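Side-chain contacts in ATP-dependent DNA helicase PIF1 (Candida albicans, PDB 7OTJ), which probably couples ATP hydrolysis to 5'-3' unwinding of DNA, including G-quadruplexes, and so helps to maintain the nuclear and mitochondrial genomes: residues G25-G30 with L480-S485; K87-K92 with K125-N130; T96-T101 with G135-V140; G474-A479 with S497-H502. All blocks are in the same frame, centred on the assembly; numbering follows the deposited sequence.

Interaction 1 of 4, residues G25-G30 with L480-S485; sequences GSAGTG and LSRAVS. With ADP (adenosine-5'-diphosphate), chain E; ALF (tetrafluoroaluminate ion), chain F.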
loop_
_atom_site.group_PDB
_atom_site.type_symbol
_atom_site.label_atom_id
_atom_site.label_comp_id
_atom_site.label_asym_id
_atom_site.label_seq_id
_atom_site.Cartn_x
_atom_site.Cartn_y
_atom_site.Cartn_z
ATOM N N GLY A 25 7.726 5.836 -14.813
ATOM C CA GLY A 25 7.085 7.079 -15.193
ATOM C C GLY A 25 6.688 7.852 -13.959
ATOM O O GLY A 25 6.588 7.309 -12.860
ATOM N N SER A 26 6.415 9.143 -14.156
ATOM C CA SER A 26 6.115 10.028 -13.037
ATOM C C SER A 26 4.827 9.590 -12.339
ATOM O O SER A 26 4.105 8.707 -12.799
ATOM C CB SER A 26 5.956 11.480 -13.507
ATOM O OG SER A 26 7.152 12.029 -14.038
ATOM N N ALA A 27 4.558 10.219 -11.198
ATOM C CA ALA A 27 3.339 9.935 -10.453
ATOM C C ALA A 27 2.105 10.168 -11.316
ATOM O O ALA A 27 1.992 11.190 -11.997
ATOM C CB ALA A 27 3.278 10.813 -9.205
ATOM N N GLY A 28 1.178 9.211 -11.292
ATOM C CA GLY A 28 -0.077 9.384 -12.000
ATOM C C GLY A 28 -0.021 9.144 -13.492
ATOM O O GLY A 28 -0.924 9.579 -14.217
ATOM N N THR A 29 1.023 8.482 -13.981
ATOM C CA THR A 29 1.161 8.194 -15.401
ATOM C C THR A 29 0.355 6.973 -15.849
ATOM O O THR A 29 0.501 6.543 -16.998
ATOM C CB THR A 29 2.641 8.005 -15.743
ATOM O OG1 THR A 29 3.262 7.209 -14.727
ATOM C CG2 THR A 29 3.336 9.354 -15.820
ATOM N N GLY A 30 -0.523 6.445 -14.999
ATOM C CA GLY A 30 -1.316 5.294 -15.371
ATOM C C GLY A 30 -0.589 3.971 -15.288
ATOM O O GLY A 30 -0.935 3.036 -16.017
ATOM N N LEU A 480 2.644 15.489 -2.421
ATOM C CA LEU A 480 1.993 16.492 -3.247
ATOM C C LEU A 480 1.405 15.910 -4.530
ATOM O O LEU A 480 0.443 16.476 -5.058
ATOM C CB LEU A 480 2.987 17.613 -3.565
ATOM C CG LEU A 480 3.566 18.292 -2.312
ATOM C CD1 LEU A 480 4.581 19.372 -2.649
ATOM C CD2 LEU A 480 2.444 18.851 -1.442
ATOM N N SER A 481 1.909 14.774 -5.009
ATOM C CA SER A 481 1.430 14.210 -6.267
ATOM C C SER A 481 0.217 13.303 -6.099
ATOM O O SER A 481 -0.290 12.784 -7.098
ATOM C CB SER A 481 2.553 13.441 -6.969
ATOM O OG SER A 481 3.138 12.488 -6.105
ATOM N N ARG A 482 -0.257 13.103 -4.867
ATOM C CA ARG A 482 -1.503 12.373 -4.660
ATOM C C ARG A 482 -2.715 13.149 -5.149
ATOM O O ARG A 482 -3.748 12.539 -5.446
ATOM C CB ARG A 482 -1.696 12.043 -3.178
ATOM C CG ARG A 482 -0.569 11.244 -2.533
ATOM C CD ARG A 482 -0.298 9.967 -3.282
ATOM N NE ARG A 482 0.754 10.116 -4.282
ATOM C CZ ARG A 482 0.947 9.272 -5.284
ATOM N NH1 ARG A 482 0.156 8.228 -5.469
ATOM N NH2 ARG A 482 1.951 9.487 -6.129
ATOM N N ALA A 483 -2.613 14.472 -5.240
ATOM C CA ALA A 483 -3.768 15.311 -5.528
ATOM C C ALA A 483 -4.146 15.267 -7.002
ATOM O O ALA A 483 -3.285 15.261 -7.886
ATOM C CB ALA A 483 -3.497 16.758 -5.110
ATOM N N VAL A 484 -5.454 15.224 -7.256
ATOM C CA VAL A 484 -5.962 15.379 -8.614
ATOM C C VAL A 484 -5.743 16.806 -9.108
ATOM O O VAL A 484 -5.293 17.027 -10.239
ATOM C CB VAL A 484 -7.447 14.975 -8.664
ATOM C CG1 VAL A 484 -8.081 15.361 -9.999
ATOM C CG2 VAL A 484 -7.588 13.483 -8.408
ATOM N N SER A 485 -6.046 17.798 -8.275
ATOM C CA SER A 485 -5.968 19.189 -8.697
ATOM C C SER A 485 -5.513 20.062 -7.540
ATOM O O SER A 485 -5.629 19.692 -6.369
ATOM C CB SER A 485 -7.311 19.696 -9.215
ATOM O OG SER A 485 -8.240 19.754 -8.152
HETATM P PB ADP E . 0.421 5.599 -11.336
HETATM O O1B ADP E . 1.507 5.758 -12.383
HETATM O O2B ADP E . 0.238 4.194 -10.805
HETATM O O3B ADP E . 0.430 6.671 -10.276
HETATM P PA ADP E . -2.401 5.359 -11.665
HETATM O O1A ADP E . -2.603 4.030 -12.348
HETATM O O2A ADP E . -2.608 5.485 -10.178
HETATM O O3A ADP E . -0.953 5.915 -12.117
HETATM O "O5'" ADP E . -3.336 6.458 -12.369
HETATM C "C5'" ADP E . -3.701 7.640 -11.667
HETATM C "C4'" ADP E . -4.989 8.175 -12.261
HETATM O "O4'" ADP E . -4.850 8.292 -13.676
HETATM C "C3'" ADP E . -6.131 7.211 -11.996
HETATM O "O3'" ADP E . -7.180 7.916 -11.333
HETATM C "C2'" ADP E . -6.611 6.753 -13.357
HETATM O "O2'" ADP E . -8.040 6.757 -13.418
HETATM C "C1'" ADP E . -6.007 7.760 -14.321
HETATM N N9 ADP E . -5.595 7.098 -15.576
HETATM C C8 ADP E . -4.633 6.166 -15.687
HETATM N N7 ADP E . -4.496 5.764 -16.975
HETATM C C5 ADP E . -5.390 6.447 -17.709
HETATM C C6 ADP E . -5.778 6.511 -19.139
HETATM N N6 ADP E . -5.166 5.731 -20.064
HETATM N N1 ADP E . -6.767 7.366 -19.485
HETATM C C2 ADP E . -7.382 8.144 -18.573
HETATM N N3 ADP E . -7.079 8.140 -17.265
HETATM C C4 ADP E . -6.114 7.327 -16.780
HETATM AL AL ALF F . 1.677 6.529 -8.435
HETATM F F1 ALF F . 1.787 4.758 -8.280
HETATM F F2 ALF F . 1.551 8.304 -8.587
HETATM F F3 ALF F . 3.152 6.484 -9.440
HETATM F F4 ALF F . 0.157 6.579 -7.499
HETATM O O HOH W 1 3.044 6.357 -6.442
#
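The methyl group of Ala27 points at Ser481 of helix 475-481, where Ala27 CB meets Ser481 CB at 3.5 Å. The Arg482 guanidinium comes up obliquely beside the same methyl, with NH2 3.6 Å from Ala27 CB. Arg482 sets out away from residues 25-30, and bends at chi2 (-55°) and chi3 (93°) carry its end back to the bound fluoroaluminate. It presents its edge there, with the aluminium in the guanidinium plane: Arg482 NH1 donates to F4 at 2.6 Å along a fairly straight N-H line (165°), and Arg482 NH2 donates to F2 at 2.8 Å. NH2 also bonds Ser481 OG, itself tied to Tyr477 O, while NE is held by Val478 O; these bonds fix the rotation of the group. On the phosphate side, Gly28 N donates to ADP O3B at 2.8 Å, and Gly30 N reaches the bridging O3A. Thr29 OG1 turns back onto Ser26 O (2.6 Å) in the carbonyl plane, bracing the type II turn from Ser26 to Thr29. The aluminium stands between ADP O3B at 2.2 Å and a water at 2.4 Å on the opposite side, resembling in-line attack on a gamma-phosphate. A P-loop (Walker A) facing an arginine from the second RecA-like domain is consistent with the arginine-finger site of superfamily 1 helicases.

Interaction 2 of 4, residues K87-K92 with K125-N130; sequences KIKRNK and KNLRRN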
loop_
_atom_site.group_PDB
_atom_site.type_symbol
_atom_site.label_atom_id
_atom_site.label_comp_id
_atom_site.label_asym_id
_atom_site.label_seq_id
_atom_site.Cartn_x
_atom_site.Cartn_y
_atom_site.Cartn_z
ATOM N N LYS A 87 12.152 -22.185 5.929
ATOM C CA LYS A 87 10.873 -21.664 6.407
ATOM C C LYS A 87 9.817 -21.726 5.312
ATOM O O LYS A 87 8.683 -22.154 5.550
ATOM C CB LYS A 87 11.037 -20.231 6.914
ATOM C CG LYS A 87 9.749 -19.619 7.443
ATOM C CD LYS A 87 9.972 -18.198 7.928
ATOM C CE LYS A 87 8.700 -17.621 8.528
ATOM N NZ LYS A 87 8.911 -16.259 9.086
ATOM N N ILE A 88 10.170 -21.287 4.102
ATOM C CA ILE A 88 9.218 -21.311 3.000
ATOM C C ILE A 88 8.839 -22.740 2.642
ATOM O O ILE A 88 7.693 -23.008 2.260
ATOM C CB ILE A 88 9.795 -20.542 1.798
ATOM C CG1 ILE A 88 9.958 -19.067 2.176
ATOM C CG2 ILE A 88 8.908 -20.703 0.570
ATOM C CD1 ILE A 88 10.642 -18.229 1.134
ATOM N N LYS A 89 9.772 -23.684 2.786
ATOM C CA LYS A 89 9.451 -25.071 2.469
ATOM C C LYS A 89 8.501 -25.685 3.490
ATOM O O LYS A 89 7.775 -26.633 3.166
ATOM C CB LYS A 89 10.733 -25.902 2.373
ATOM C CG LYS A 89 11.503 -25.691 1.078
ATOM C CD LYS A 89 12.716 -26.599 0.982
ATOM C CE LYS A 89 13.467 -26.381 -0.323
ATOM N NZ LYS A 89 14.651 -27.279 -0.453
ATOM N N ARG A 90 8.489 -25.167 4.723
ATOM C CA ARG A 90 7.522 -25.635 5.714
ATOM C C ARG A 90 6.117 -25.130 5.412
ATOM O O ARG A 90 5.134 -25.819 5.713
ATOM C CB ARG A 90 7.953 -25.218 7.121
ATOM C CG ARG A 90 9.207 -25.919 7.644
ATOM C CD ARG A 90 9.414 -25.632 9.128
ATOM N NE ARG A 90 9.509 -24.203 9.417
ATOM C CZ ARG A 90 10.648 -23.538 9.552
ATOM N NH1 ARG A 90 11.821 -24.142 9.425
ATOM N NH2 ARG A 90 10.613 -22.239 9.831
ATOM N N ASN A 91 5.999 -23.918 4.872
ATOM C CA ASN A 91 4.724 -23.361 4.423
ATOM C C ASN A 91 4.410 -23.975 3.063
ATOM O O ASN A 91 4.773 -23.437 2.014
ATOM C CB ASN A 91 4.806 -21.840 4.348
ATOM C CG ASN A 91 3.461 -21.183 4.071
ATOM O OD1 ASN A 91 2.487 -21.847 3.713
ATOM N ND2 ASN A 91 3.409 -19.865 4.229
ATOM N N LYS A 92 3.730 -25.123 3.080
ATOM C CA LYS A 92 3.439 -25.815 1.830
ATOM C C LYS A 92 2.505 -25.018 0.930
ATOM O O LYS A 92 2.476 -25.259 -0.282
ATOM C CB LYS A 92 2.866 -27.201 2.114
ATOM C CG LYS A 92 3.942 -28.218 2.462
ATOM C CD LYS A 92 5.038 -28.226 1.400
ATOM C CE LYS A 92 6.045 -29.355 1.616
ATOM N NZ LYS A 92 5.456 -30.709 1.411
ATOM N N LYS A 125 15.369 -19.424 -7.528
ATOM C CA LYS A 125 16.186 -20.446 -8.170
ATOM C C LYS A 125 16.174 -21.746 -7.375
ATOM O O LYS A 125 15.980 -22.828 -7.940
ATOM C CB LYS A 125 17.613 -19.934 -8.363
ATOM C CG LYS A 125 17.705 -18.713 -9.273
ATOM C CD LYS A 125 19.116 -18.153 -9.335
ATOM C CE LYS A 125 19.169 -16.914 -10.209
ATOM N NZ LYS A 125 20.551 -16.385 -10.339
ATOM N N ASN A 126 16.367 -21.657 -6.058
ATOM C CA ASN A 126 16.502 -22.863 -5.246
ATOM C C ASN A 126 15.215 -23.677 -5.239
ATOM O O ASN A 126 15.223 -24.871 -5.560
ATOM C CB ASN A 126 16.902 -22.493 -3.819
ATOM C CG ASN A 126 17.287 -23.702 -2.998
ATOM O OD1 ASN A 126 18.465 -24.050 -2.909
ATOM N ND2 ASN A 126 16.298 -24.358 -2.401
ATOM N N LEU A 127 14.099 -23.047 -4.869
ATOM C CA LEU A 127 12.844 -23.776 -4.722
ATOM C C LEU A 127 12.370 -24.374 -6.039
ATOM O O LEU A 127 11.672 -25.395 -6.040
ATOM C CB LEU A 127 11.772 -22.853 -4.150
ATOM C CG LEU A 127 12.053 -22.212 -2.790
ATOM C CD1 LEU A 127 10.847 -21.422 -2.366
ATOM C CD2 LEU A 127 12.388 -23.269 -1.763
ATOM N N ARG A 128 12.739 -23.766 -7.164
ATOM C CA ARG A 128 12.258 -24.201 -8.467
ATOM C C ARG A 128 13.269 -25.044 -9.240
ATOM O O ARG A 128 12.963 -25.472 -10.357
ATOM C CB ARG A 128 11.845 -22.982 -9.299
ATOM C CG ARG A 128 10.660 -22.234 -8.730
ATOM C CD ARG A 128 10.573 -20.820 -9.279
ATOM N NE ARG A 128 10.477 -20.788 -10.734
ATOM C CZ ARG A 128 9.341 -20.874 -11.411
ATOM N NH1 ARG A 128 8.187 -21.087 -10.803
ATOM N NH2 ARG A 128 9.361 -20.732 -12.733
ATOM N N ARG A 129 14.447 -25.313 -8.665
ATOM C CA ARG A 129 15.522 -26.046 -9.349
ATOM C C ARG A 129 15.824 -25.438 -10.716
ATOM O O ARG A 129 16.076 -26.142 -11.695
ATOM C CB ARG A 129 15.187 -27.531 -9.486
ATOM C CG ARG A 129 15.007 -28.269 -8.173
ATOM C CD ARG A 129 14.607 -29.716 -8.434
ATOM N NE ARG A 129 14.352 -30.453 -7.203
ATOM C CZ ARG A 129 14.033 -31.738 -7.153
ATOM N NH1 ARG A 129 13.924 -32.467 -8.252
ATOM N NH2 ARG A 129 13.819 -32.308 -5.970
ATOM N N ASN A 130 15.759 -24.113 -10.787
ATOM C CA ASN A 130 15.853 -23.382 -12.042
ATOM C C ASN A 130 16.899 -22.284 -11.890
ATOM O O ASN A 130 16.716 -21.368 -11.086
ATOM C CB ASN A 130 14.477 -22.810 -12.398
ATOM C CG ASN A 130 14.394 -22.303 -13.809
ATOM O OD1 ASN A 130 15.352 -21.750 -14.341
ATOM N ND2 ASN A 130 13.229 -22.473 -14.427
#
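Leu127 spreads its two methyls over neighbouring residues of helix 81-90. Leu127 CD1 meets Ile88 CG2 at 3.6 Å, the two side chains roughly perpendicular. The other branch, Leu127 CD2, lies against the aliphatic run of Lys89, 3.6 Å from CE and 3.8 Å from CG. The lysine chain, extended beyond CG, runs antiparallel alongside the leucine toward the second helix. Its ammonium ends near Asn126, with Lys89 NZ 3.9 Å from Asn126 ND2; two donors at this distance make proximity rather than a bond. Asn126 swings its amide to this side with CG anti to the backbone N (chi1 -170°). The apolar part is thus buried, whereas Lys89 and Asn126 form its exposed border. In the next shell, Phe95 touches both Lys89 and Leu127, Trp98 touches both Ile88 and Leu127, and Ile85 extends the apolar patch. Both helices finish close by. A Schellman motif at Arg129, with positive phi, closes helix 114-128, and Asn91 follows helix 81-90 and caps the next one through OD1 on Ala94 N. Helix 92-100, begun by that cap, packs against both partners, so helices 81-90, 92-100 and 114-128 share one apolar junction within the PIF1-like helicase domain.

Interaction 3 of 4, residues T96-T101 with G135-V140; sequences TRWRET and GGIQLV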
loop_
_atom_site.group_PDB
_atom_site.type_symbol
_atom_site.label_atom_id
_atom_site.label_comp_id
_atom_site.label_asym_id
_atom_site.label_seq_id
_atom_site.Cartn_x
_atom_site.Cartn_y
_atom_site.Cartn_z
ATOM N N THR A 96 4.239 -24.208 -2.660
ATOM C CA THR A 96 3.545 -24.526 -3.903
ATOM C C THR A 96 3.423 -23.291 -4.788
ATOM O O THR A 96 3.660 -23.359 -6.001
ATOM C CB THR A 96 2.162 -25.116 -3.600
ATOM O OG1 THR A 96 2.310 -26.355 -2.892
ATOM C CG2 THR A 96 1.393 -25.373 -4.882
ATOM N N ARG A 97 3.107 -22.143 -4.181
ATOM C CA ARG A 97 2.941 -20.908 -4.939
ATOM C C ARG A 97 4.242 -20.494 -5.614
ATOM O O ARG A 97 4.231 -19.991 -6.743
ATOM C CB ARG A 97 2.430 -19.805 -4.014
ATOM C CG ARG A 97 2.133 -18.494 -4.708
ATOM C CD ARG A 97 1.538 -17.514 -3.735
ATOM N NE ARG A 97 2.305 -17.488 -2.498
ATOM C CZ ARG A 97 1.936 -16.842 -1.403
ATOM N NH1 ARG A 97 0.814 -16.141 -1.359
ATOM N NH2 ARG A 97 2.711 -16.906 -0.323
ATOM N N TRP A 98 5.375 -20.709 -4.942
ATOM C CA TRP A 98 6.666 -20.413 -5.553
ATOM C C TRP A 98 6.916 -21.271 -6.791
ATOM O O TRP A 98 7.601 -20.831 -7.721
ATOM C CB TRP A 98 7.793 -20.616 -4.541
ATOM C CG TRP A 98 8.169 -19.391 -3.779
ATOM C CD1 TRP A 98 7.973 -19.160 -2.447
ATOM C CD2 TRP A 98 8.817 -18.225 -4.297
ATOM N NE1 TRP A 98 8.461 -17.919 -2.103
ATOM C CE2 TRP A 98 8.983 -17.326 -3.222
ATOM C CE3 TRP A 98 9.271 -17.852 -5.565
ATOM C CZ2 TRP A 98 9.585 -16.080 -3.378
ATOM C CZ3 TRP A 98 9.865 -16.617 -5.717
ATOM C CH2 TRP A 98 10.015 -15.744 -4.631
ATOM N N ARG A 99 6.380 -22.491 -6.829
ATOM C CA ARG A 99 6.626 -23.349 -7.982
ATOM C C ARG A 99 5.606 -23.145 -9.091
ATOM O O ARG A 99 5.944 -23.312 -10.269
ATOM C CB ARG A 99 6.648 -24.820 -7.563
ATOM C CG ARG A 99 7.901 -25.217 -6.801
ATOM C CD ARG A 99 7.913 -26.696 -6.453
ATOM N NE ARG A 99 6.721 -27.090 -5.711
ATOM C CZ ARG A 99 5.743 -27.839 -6.205
ATOM N NH1 ARG A 99 5.790 -28.311 -7.442
ATOM N NH2 ARG A 99 4.694 -28.125 -5.436
ATOM N N GLU A 100 4.381 -22.750 -8.753
ATOM C CA GLU A 100 3.352 -22.531 -9.759
ATOM C C GLU A 100 3.374 -21.125 -10.352
ATOM O O GLU A 100 2.632 -20.868 -11.308
ATOM C CB GLU A 100 1.962 -22.805 -9.168
ATOM C CG GLU A 100 1.780 -24.207 -8.607
ATOM C CD GLU A 100 0.366 -24.453 -8.110
ATOM O OE1 GLU A 100 -0.193 -25.533 -8.400
ATOM O OE2 GLU A 100 -0.187 -23.560 -7.429
ATOM N N THR A 101 4.198 -20.217 -9.826
ATOM C CA THR A 101 4.227 -18.842 -10.316
ATOM C C THR A 101 4.989 -18.760 -11.635
ATOM O O THR A 101 6.102 -19.281 -11.752
ATOM C CB THR A 101 4.864 -17.905 -9.278
ATOM O OG1 THR A 101 3.992 -17.756 -8.153
ATOM C CG2 THR A 101 5.117 -16.526 -9.878
ATOM N N GLY A 135 14.687 -17.854 -11.235
ATOM C CA GLY A 135 14.229 -19.221 -11.413
ATOM C C GLY A 135 13.228 -19.386 -12.533
ATOM O O GLY A 135 12.310 -20.205 -12.422
ATOM N N GLY A 136 13.357 -18.591 -13.594
ATOM C CA GLY A 136 12.487 -18.663 -14.749
ATOM C C GLY A 136 11.241 -17.806 -14.666
ATOM O O GLY A 136 10.544 -17.654 -15.679
ATOM N N ILE A 137 10.948 -17.227 -13.500
ATOM C CA ILE A 137 9.768 -16.383 -13.346
ATOM C C ILE A 137 9.964 -15.095 -14.130
ATOM O O ILE A 137 11.035 -14.480 -14.082
ATOM C CB ILE A 137 9.499 -16.097 -11.861
ATOM C CG1 ILE A 137 9.214 -17.406 -11.115
ATOM C CG2 ILE A 137 8.361 -15.101 -11.716
ATOM C CD1 ILE A 137 9.165 -17.267 -9.605
ATOM N N GLN A 138 8.937 -14.683 -14.866
ATOM C CA GLN A 138 8.982 -13.394 -15.541
ATOM C C GLN A 138 8.779 -12.284 -14.510
ATOM O O GLN A 138 7.743 -12.230 -13.836
ATOM C CB GLN A 138 7.919 -13.319 -16.636
ATOM C CG GLN A 138 7.898 -11.989 -17.388
ATOM C CD GLN A 138 6.697 -11.854 -18.311
ATOM O OE1 GLN A 138 5.888 -12.774 -18.440
ATOM N NE2 GLN A 138 6.576 -10.702 -18.958
ATOM N N LEU A 139 9.770 -11.412 -14.373
ATOM C CA LEU A 139 9.692 -10.317 -13.421
ATOM C C LEU A 139 9.137 -9.084 -14.123
ATOM O O LEU A 139 9.641 -8.685 -15.178
ATOM C CB LEU A 139 11.072 -10.032 -12.832
ATOM C CG LEU A 139 11.170 -8.928 -11.784
ATOM C CD1 LEU A 139 10.320 -9.276 -10.578
ATOM C CD2 LEU A 139 12.618 -8.742 -11.384
ATOM N N VAL A 140 8.085 -8.502 -13.547
ATOM C CA VAL A 140 7.471 -7.275 -14.057
ATOM C C VAL A 140 7.512 -6.262 -12.922
ATOM O O VAL A 140 6.660 -6.288 -12.024
ATOM C CB VAL A 140 6.036 -7.489 -14.550
ATOM C CG1 VAL A 140 5.419 -6.150 -14.996
ATOM C CG2 VAL A 140 5.986 -8.532 -15.678
#
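Trp98 offers the edge of its indole to Ile137, whose CD1 lies 4.0 Å from Trp98 CZ3 and 4.1 Å from CE3. This methyl abuts the benzo rim near the ring plane and not over a face. Elsewhere the indole meets the Phe71 ring with the planes at about 55° and touches Leu120, Ala124 and Leu127 of helix 114-128. Its NE1 bonds Ala72 O, which satisfies the buried polar atom and helps to set the turn of the ring. Helix 92-100 leads into strand 103-107, the direct neighbour of strand 138-143 in the parallel sheet of the first RecA-like domain; the contact therefore packs the end of that helix on the residues entering the adjacent strand. Ile137 is its hub. With CG1 beside the backbone N (chi1 -62°) and a nearly extended chi2, Ile137 sends CD1 to the tryptophan, while its other branch, CG2, lies 4.0 Å from Thr101 CG2. Ile137 CG1 also comes 3.7 Å from Thr101 O. The hydroxyl of Thr101 turns back into the helix, OG1 donating to Arg97 O at 2.7 Å from a position tilted 34° from the carbonyl plane, which leaves the Thr101 methyl facing Ile137. Leu104 of strand 103-107 and Arg128 of helix 114-128 also touch Ile137.

Interaction 4 of 4, residues G474-A479 with S497-H502; sequences GQAYVA and SKVASH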
loop_
_atom_site.group_PDB
_atom_site.type_symbol
_atom_site.label_atom_id
_atom_site.label_comp_id
_atom_site.label_asym_id
_atom_site.label_seq_id
_atom_site.Cartn_x
_atom_site.Cartn_y
_atom_site.Cartn_z
ATOM N N GLY A 474 11.970 12.014 -1.764
ATOM C CA GLY A 474 10.744 11.704 -2.465
ATOM C C GLY A 474 9.472 11.776 -1.650
ATOM O O GLY A 474 8.387 11.608 -2.221
ATOM N N GLN A 475 9.554 12.008 -0.336
ATOM C CA GLN A 475 8.348 12.060 0.490
ATOM C C GLN A 475 7.477 13.270 0.148
ATOM O O GLN A 475 6.243 13.169 0.116
ATOM C CB GLN A 475 8.732 12.060 1.970
ATOM C CG GLN A 475 7.617 11.646 2.917
ATOM C CD GLN A 475 8.116 11.439 4.337
ATOM O OE1 GLN A 475 9.134 12.009 4.739
ATOM N NE2 GLN A 475 7.410 10.613 5.100
ATOM N N ALA A 476 8.091 14.434 -0.085
ATOM C CA ALA A 476 7.307 15.584 -0.524
ATOM C C ALA A 476 6.665 15.308 -1.880
ATOM O O ALA A 476 5.467 15.545 -2.072
ATOM C CB ALA A 476 8.176 16.846 -0.563
ATOM N N TYR A 477 7.443 14.777 -2.829
ATOM C CA TYR A 477 6.917 14.515 -4.168
ATOM C C TYR A 477 5.724 13.561 -4.134
ATOM O O TYR A 477 4.702 13.811 -4.784
ATOM C CB TYR A 477 8.012 13.959 -5.079
ATOM C CG TYR A 477 7.476 13.586 -6.437
ATOM C CD1 TYR A 477 6.889 14.543 -7.254
ATOM C CD2 TYR A 477 7.532 12.274 -6.897
ATOM C CE1 TYR A 477 6.378 14.208 -8.490
ATOM C CE2 TYR A 477 7.028 11.933 -8.133
ATOM C CZ TYR A 477 6.452 12.902 -8.925
ATOM O OH TYR A 477 5.951 12.562 -10.160
ATOM N N VAL A 478 5.857 12.436 -3.421
ATOM C CA VAL A 478 4.740 11.497 -3.283
ATOM C C VAL A 478 3.528 12.190 -2.673
ATOM O O VAL A 478 2.406 12.081 -3.183
ATOM C CB VAL A 478 5.162 10.267 -2.454
ATOM C CG1 VAL A 478 3.965 9.393 -2.144
ATOM C CG2 VAL A 478 6.203 9.467 -3.200
ATOM N N ALA A 479 3.743 12.942 -1.591
ATOM C CA ALA A 479 2.633 13.593 -0.898
ATOM C C ALA A 479 1.907 14.560 -1.817
ATOM O O ALA A 479 0.687 14.472 -1.995
ATOM C CB ALA A 479 3.140 14.322 0.346
ATOM N N SER A 497 13.580 22.825 1.620
ATOM C CA SER A 497 14.409 21.933 2.421
ATOM C C SER A 497 13.768 20.564 2.616
ATOM O O SER A 497 14.480 19.593 2.888
ATOM C CB SER A 497 14.701 22.578 3.778
ATOM O OG SER A 497 13.497 22.971 4.413
ATOM N N LYS A 498 12.443 20.468 2.495
ATOM C CA LYS A 498 11.736 19.198 2.602
ATOM C C LYS A 498 11.723 18.396 1.304
ATOM O O LYS A 498 11.265 17.251 1.322
ATOM C CB LYS A 498 10.286 19.430 3.051
ATOM C CG LYS A 498 10.132 20.150 4.376
ATOM C CD LYS A 498 10.650 19.308 5.525
ATOM C CE LYS A 498 10.592 20.079 6.838
ATOM N NZ LYS A 498 11.103 19.263 7.973
ATOM N N VAL A 499 12.172 18.964 0.185
ATOM C CA VAL A 499 12.107 18.316 -1.126
ATOM C C VAL A 499 13.514 17.888 -1.519
ATOM O O VAL A 499 14.372 18.733 -1.805
ATOM C CB VAL A 499 11.506 19.230 -2.201
ATOM C CG1 VAL A 499 11.284 18.441 -3.493
ATOM C CG2 VAL A 499 10.218 19.868 -1.717
ATOM N N ALA A 500 13.751 16.580 -1.554
ATOM C CA ALA A 500 15.077 16.065 -1.862
ATOM C C ALA A 500 14.954 14.723 -2.574
ATOM O O ALA A 500 13.959 14.009 -2.415
ATOM C CB ALA A 500 15.924 15.934 -0.592
ATOM N N SER A 501 15.967 14.398 -3.382
ATOM C CA SER A 501 16.062 13.118 -4.070
ATOM C C SER A 501 17.426 12.497 -3.821
ATOM O O SER A 501 18.416 13.200 -3.609
ATOM C CB SER A 501 15.846 13.262 -5.577
ATOM O OG SER A 501 14.469 13.393 -5.880
ATOM N N HIS A 502 17.478 11.169 -3.883
ATOM C CA HIS A 502 18.720 10.457 -3.620
ATOM C C HIS A 502 19.655 10.552 -4.817
ATOM O O HIS A 502 19.220 10.508 -5.972
ATOM C CB HIS A 502 18.448 8.993 -3.276
ATOM C CG HIS A 502 19.584 8.321 -2.564
ATOM N ND1 HIS A 502 20.818 8.125 -3.148
ATOM C CD2 HIS A 502 19.677 7.809 -1.313
ATOM C CE1 HIS A 502 21.620 7.521 -2.290
ATOM N NE2 HIS A 502 20.952 7.317 -1.169
#
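Gly474 N donates to Ala500 O at 2.9 Å, and the two backbones also come close at Ala476 and Val499, whose CA atoms are 5.6 Å apart. The bond is straight at both ends, with an N-H...O angle of 160° and the donor nearly in line with the carbonyl. Gly474, at positive phi, is the N-cap of helix 475-481, so the bond ties down the very start of that helix. Two residues on, the Ala476 methyl points at residues 497-502: CB sits 3.6 Å from Lys498 O and 3.8 Å from Val499 CG2. Val499 CG2, set beside the backbone N (chi1 -172°), is the branch that meets the alanine. Lys498 contributes mainly backbone here, its chain leading off to bond Lys468 O through NZ. Ala500 likewise turns its methyl away, against Asn473. Helix 475-481 of this second RecA-like domain lies in a stretch predicted to bind DNA. On other sides of the helix, Val478 and Ala479 rest on Ile452 of helix 452-455, and Tyr477 reaches toward the P-loop. Residues 497-502 cross beside the helix start after strand 489-492, an outer strand of the second parallel sheet, and run on to helix 503-511, whose N-cap is His502.

How the interactions relate
Interactions 1 and 4 share helix 475-481 and have centres 14 Å apart: residues 497-502 pack at its start, and residues 481-482 further along bring Ser481 to Ala27 and Arg482 to the fluoroaluminate. Tyr477 joins them directly, its OH lying 2.9 Å from Ala27 N in a probable hydrogen bond. Interactions 2 and 3 form a second pair, 11 Å apart, in the first RecA-like domain. Arg128 bridges them, with NE 2.6 Å from Gly135 O and NH1 3.1 Å from Trp98 O, both probable hydrogen bonds. The pairs stand apart: interactions 2 and 3 are centred 38 and 31 Å from interaction 1, with nearest atoms still about 26 and 11 Å from it.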